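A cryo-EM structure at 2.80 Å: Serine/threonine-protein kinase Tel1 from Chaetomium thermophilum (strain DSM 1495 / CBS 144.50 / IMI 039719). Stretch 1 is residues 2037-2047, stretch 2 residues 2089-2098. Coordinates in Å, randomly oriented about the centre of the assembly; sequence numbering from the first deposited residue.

Stretch 1, residues 2037-2047: VTVYKAYQSMY
Stretch 2, residues 2089-2098: ALTELDDILN

How do the two backbones lie against each other where stretch 2 begins? Both stretches are largely helical, each continuing a helix that starts earlier in the chain, and their N-to-C directions differ by 17°, so they run nearly parallel, with axes 10.9 Å apart at closest approach. Phi and psi stay near -65° and -40° through most of both, with i to i-4 hydrogen bonds such as Leu2093 N to Ala2089 O (3.0 Å) and Ala2042 N to Thr2038 O (3.1 Å). The register sets Val2039 beside Leu2090, their CA atoms 7.0 Å apart. Ala2089 points its CB toward stretch 1 and meets Val2039 (chi1 t, 155°), with Ala2089 CB 4.3 Å from Val2039 CG2.

What does Leu2090 do with a side chain that leaves its backbone sideways? With chi1 m and chi2 t (-70°, 164°), its end comes nearer to stretch 1 and reaches two residues one helical turn apart. Leu2090 CD1 lies 3.9 Å from Thr2038 CG2, a methyl placed by chi1 m, while Leu2090 CD2 lies 3.8 Å from Ala2042 CB. The Thr2038 hydroxyl is hydrogen-bonded elsewhere in the structure. Thr2091 and Glu2092, both with chi1 m, make no contact with stretch 1.

Why does Leu2093 have the most area covered by the other stretch? Its CB points toward stretch 1, and chi1 t with chi2 p (177°, 49°) spreads its methyls among three neighbours. Leu2093 CD2 sits 4.0 Å from Ala2042 CB and 3.8 Å from Tyr2043 CE1, approaching the ring obliquely; Leu2093 CD1 is 3.9 Å from Met2046 SD. Tyr2043 starts sideways, but chi1 m (-71°) and chi2 -61° bring its end nearer. The small Ala2042, pointing toward stretch 2, thus touches both Leu2090 and Leu2093.

How does the contact finish? Asp2094 (chi1 t) and Asp2095 (chi1 m) are out of reach, and Ile2096 (chi1 p, chi2 109°) points its CB toward stretch 1, but its nearest approach, Ile2096 CD1 to Met2046 CE, is 4.6 Å. Leu2097, chi1 m and chi2 t, also points toward stretch 1; Leu2097 CA is 9.7 Å from Met2046 CA. Met2046 spans this wider gap with an extended side chain, all three chi angles t, bringing Met2046 CE to 3.8 Å from Leu2097 CD2. Asn2098 is outside the helix, at phi/psi -107°/13°, with chi1 m. No hydrogen bond crosses between the stretches: apolar packing joins them, burying 374 Å² over both sides.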

# COMPACT_ATOMS: atom_id res chain seq x y z
N VAL A 2037 9.64 -17.70 -30.97
CA VAL A 2037 10.09 -17.69 -32.36
C VAL A 2037 9.04 -18.30 -33.27
O VAL A 2037 8.79 -17.80 -34.37
CB VAL A 2037 11.43 -18.42 -32.48
CG1 VAL A 2037 11.94 -18.35 -33.88
CG2 VAL A 2037 12.43 -17.80 -31.54
N THR A 2038 8.39 -19.38 -32.83
CA THR A 2038 7.33 -20.01 -33.61
C THR A 2038 6.18 -19.05 -33.86
O THR A 2038 5.74 -18.85 -35.00
CB THR A 2038 6.84 -21.24 -32.87
OG1 THR A 2038 7.89 -22.20 -32.77
CG2 THR A 2038 5.68 -21.86 -33.59
N VAL A 2039 5.68 -18.45 -32.78
CA VAL A 2039 4.56 -17.52 -32.90
C VAL A 2039 4.96 -16.31 -33.72
O VAL A 2039 4.18 -15.81 -34.55
CB VAL A 2039 4.08 -17.16 -31.48
CG1 VAL A 2039 3.42 -15.84 -31.47
CG2 VAL A 2039 3.15 -18.21 -30.98
N TYR A 2040 6.19 -15.83 -33.54
CA TYR A 2040 6.67 -14.69 -34.30
C TYR A 2040 6.73 -14.99 -35.78
O TYR A 2040 6.37 -14.14 -36.60
CB TYR A 2040 8.05 -14.28 -33.81
CG TYR A 2040 8.59 -13.08 -34.51
CD1 TYR A 2040 8.08 -11.83 -34.25
CD2 TYR A 2040 9.60 -13.19 -35.44
CE1 TYR A 2040 8.56 -10.73 -34.88
CE2 TYR A 2040 10.08 -12.09 -36.08
CZ TYR A 2040 9.55 -10.86 -35.80
OH TYR A 2040 10.02 -9.75 -36.43
N LYS A 2041 7.20 -16.17 -36.16
CA LYS A 2041 7.28 -16.51 -37.57
C LYS A 2041 5.90 -16.59 -38.19
O LYS A 2041 5.71 -16.15 -39.33
CB LYS A 2041 8.03 -17.82 -37.77
CG LYS A 2041 9.49 -17.73 -37.42
CD LYS A 2041 10.30 -18.67 -38.25
CE LYS A 2041 10.04 -20.10 -37.87
NZ LYS A 2041 10.81 -20.50 -36.68
N ALA A 2042 4.93 -17.12 -37.46
CA ALA A 2042 3.56 -17.12 -37.98
C ALA A 2042 3.04 -15.71 -38.22
O ALA A 2042 2.49 -15.41 -39.29
CB ALA A 2042 2.64 -17.87 -37.03
N TYR A 2043 3.23 -14.80 -37.26
CA TYR A 2043 2.70 -13.45 -37.45
C TYR A 2043 3.48 -12.67 -38.50
O TYR A 2043 2.90 -11.86 -39.23
CB TYR A 2043 2.68 -12.67 -36.14
CG TYR A 2043 1.64 -13.17 -35.19
CD1 TYR A 2043 0.31 -13.14 -35.53
CD2 TYR A 2043 1.98 -13.68 -33.97
CE1 TYR A 2043 -0.64 -13.61 -34.68
CE2 TYR A 2043 1.04 -14.14 -33.11
CZ TYR A 2043 -0.26 -14.11 -33.46
OH TYR A 2043 -1.20 -14.58 -32.59
N GLN A 2044 4.79 -12.89 -38.58
CA GLN A 2044 5.59 -12.26 -39.62
C GLN A 2044 5.13 -12.71 -41.00
O GLN A 2044 4.92 -11.88 -41.89
CB GLN A 2044 7.05 -12.61 -39.41
CG GLN A 2044 7.97 -12.08 -40.45
CD GLN A 2044 9.40 -12.41 -40.16
OE1 GLN A 2044 9.75 -13.55 -39.94
NE2 GLN A 2044 10.24 -11.40 -40.14
N SER A 2045 4.96 -14.01 -41.19
CA SER A 2045 4.40 -14.50 -42.45
C SER A 2045 3.05 -13.88 -42.73
O SER A 2045 2.71 -13.64 -43.88
CB SER A 2045 4.29 -16.01 -42.42
OG SER A 2045 3.39 -16.43 -43.41
N MET A 2046 2.25 -13.65 -41.69
CA MET A 2046 0.97 -12.98 -41.89
C MET A 2046 1.17 -11.55 -42.38
O MET A 2046 0.33 -11.02 -43.11
CB MET A 2046 0.17 -13.00 -40.60
CG MET A 2046 -1.26 -12.59 -40.75
SD MET A 2046 -2.08 -12.57 -39.16
CE MET A 2046 -3.72 -12.10 -39.66
N TYR A 2047 2.27 -10.91 -41.98
CA TYR A 2047 2.55 -9.55 -42.43
C TYR A 2047 3.08 -9.53 -43.86
O TYR A 2047 2.65 -8.72 -44.67
CB TYR A 2047 3.55 -8.91 -41.47
CG TYR A 2047 3.94 -7.50 -41.81
CD1 TYR A 2047 3.03 -6.46 -41.68
CD2 TYR A 2047 5.22 -7.20 -42.23
CE1 TYR A 2047 3.39 -5.18 -41.97
CE2 TYR A 2047 5.58 -5.92 -42.53
CZ TYR A 2047 4.66 -4.91 -42.40
OH TYR A 2047 5.02 -3.62 -42.70
N ALA A 2089 -2.30 -20.42 -29.16
CA ALA A 2089 -2.21 -19.19 -29.94
C ALA A 2089 -2.28 -19.47 -31.43
O ALA A 2089 -3.00 -18.78 -32.17
CB ALA A 2089 -0.91 -18.47 -29.60
N LEU A 2090 -1.52 -20.46 -31.91
CA LEU A 2090 -1.57 -20.80 -33.33
C LEU A 2090 -2.95 -21.29 -33.74
O LEU A 2090 -3.39 -21.02 -34.86
CB LEU A 2090 -0.52 -21.85 -33.66
CG LEU A 2090 0.94 -21.42 -33.61
CD1 LEU A 2090 1.82 -22.63 -33.56
CD2 LEU A 2090 1.28 -20.60 -34.80
N THR A 2091 -3.65 -21.97 -32.84
CA THR A 2091 -4.99 -22.44 -33.18
C THR A 2091 -5.99 -21.28 -33.28
O THR A 2091 -6.84 -21.28 -34.16
CB THR A 2091 -5.45 -23.46 -32.15
OG1 THR A 2091 -4.54 -24.56 -32.15
CG2 THR A 2091 -6.80 -23.99 -32.50
N GLU A 2092 -5.89 -20.29 -32.39
CA GLU A 2092 -6.79 -19.14 -32.51
C GLU A 2092 -6.49 -18.32 -33.76
O GLU A 2092 -7.41 -17.82 -34.43
CB GLU A 2092 -6.71 -18.26 -31.26
CG GLU A 2092 -7.33 -18.89 -30.02
CD GLU A 2092 -7.11 -18.07 -28.75
OE1 GLU A 2092 -6.03 -17.46 -28.62
OE2 GLU A 2092 -8.01 -18.05 -27.89
N LEU A 2093 -5.21 -18.16 -34.08
CA LEU A 2093 -4.83 -17.53 -35.35
C LEU A 2093 -5.46 -18.26 -36.53
O LEU A 2093 -6.08 -17.64 -37.40
CB LEU A 2093 -3.31 -17.51 -35.47
CG LEU A 2093 -2.68 -16.97 -36.75
CD1 LEU A 2093 -3.27 -15.66 -37.10
CD2 LEU A 2093 -1.21 -16.84 -36.56
N ASP A 2094 -5.31 -19.58 -36.58
CA ASP A 2094 -5.89 -20.35 -37.66
C ASP A 2094 -7.40 -20.22 -37.70
O ASP A 2094 -8.00 -20.26 -38.78
CB ASP A 2094 -5.49 -21.82 -37.52
CG ASP A 2094 -5.41 -22.53 -38.85
OD1 ASP A 2094 -5.99 -22.04 -39.83
OD2 ASP A 2094 -4.77 -23.60 -38.90
N ASP A 2095 -8.04 -20.08 -36.54
CA ASP A 2095 -9.49 -19.95 -36.52
C ASP A 2095 -9.94 -18.64 -37.14
O ASP A 2095 -10.88 -18.62 -37.95
CB ASP A 2095 -10.02 -20.06 -35.09
CG ASP A 2095 -10.19 -21.49 -34.64
OD1 ASP A 2095 -9.84 -22.40 -35.42
OD2 ASP A 2095 -10.68 -21.70 -33.52
N ILE A 2096 -9.32 -17.53 -36.77
CA ILE A 2096 -9.78 -16.28 -37.37
C ILE A 2096 -9.31 -16.11 -38.81
O ILE A 2096 -9.93 -15.35 -39.56
CB ILE A 2096 -9.36 -15.02 -36.59
CG1 ILE A 2096 -7.86 -14.87 -36.58
CG2 ILE A 2096 -9.92 -15.04 -35.19
CD1 ILE A 2096 -7.37 -13.76 -37.43
N LEU A 2097 -8.25 -16.79 -39.23
CA LEU A 2097 -7.86 -16.70 -40.64
C LEU A 2097 -8.89 -17.34 -41.55
O LEU A 2097 -8.93 -17.04 -42.75
CB LEU A 2097 -6.50 -17.35 -40.86
CG LEU A 2097 -5.28 -16.54 -40.47
CD1 LEU A 2097 -4.04 -17.31 -40.82
CD2 LEU A 2097 -5.29 -15.21 -41.16
N ASN A 2098 -9.73 -18.22 -41.01
CA ASN A 2098 -10.62 -19.05 -41.82
C ASN A 2098 -12.07 -18.62 -41.74
O ASN A 2098 -12.95 -19.38 -42.17
CB ASN A 2098 -10.49 -20.51 -41.40
CG ASN A 2098 -9.19 -21.13 -41.82
OD1 ASN A 2098 -8.63 -20.77 -42.85
ND2 ASN A 2098 -8.71 -22.07 -41.04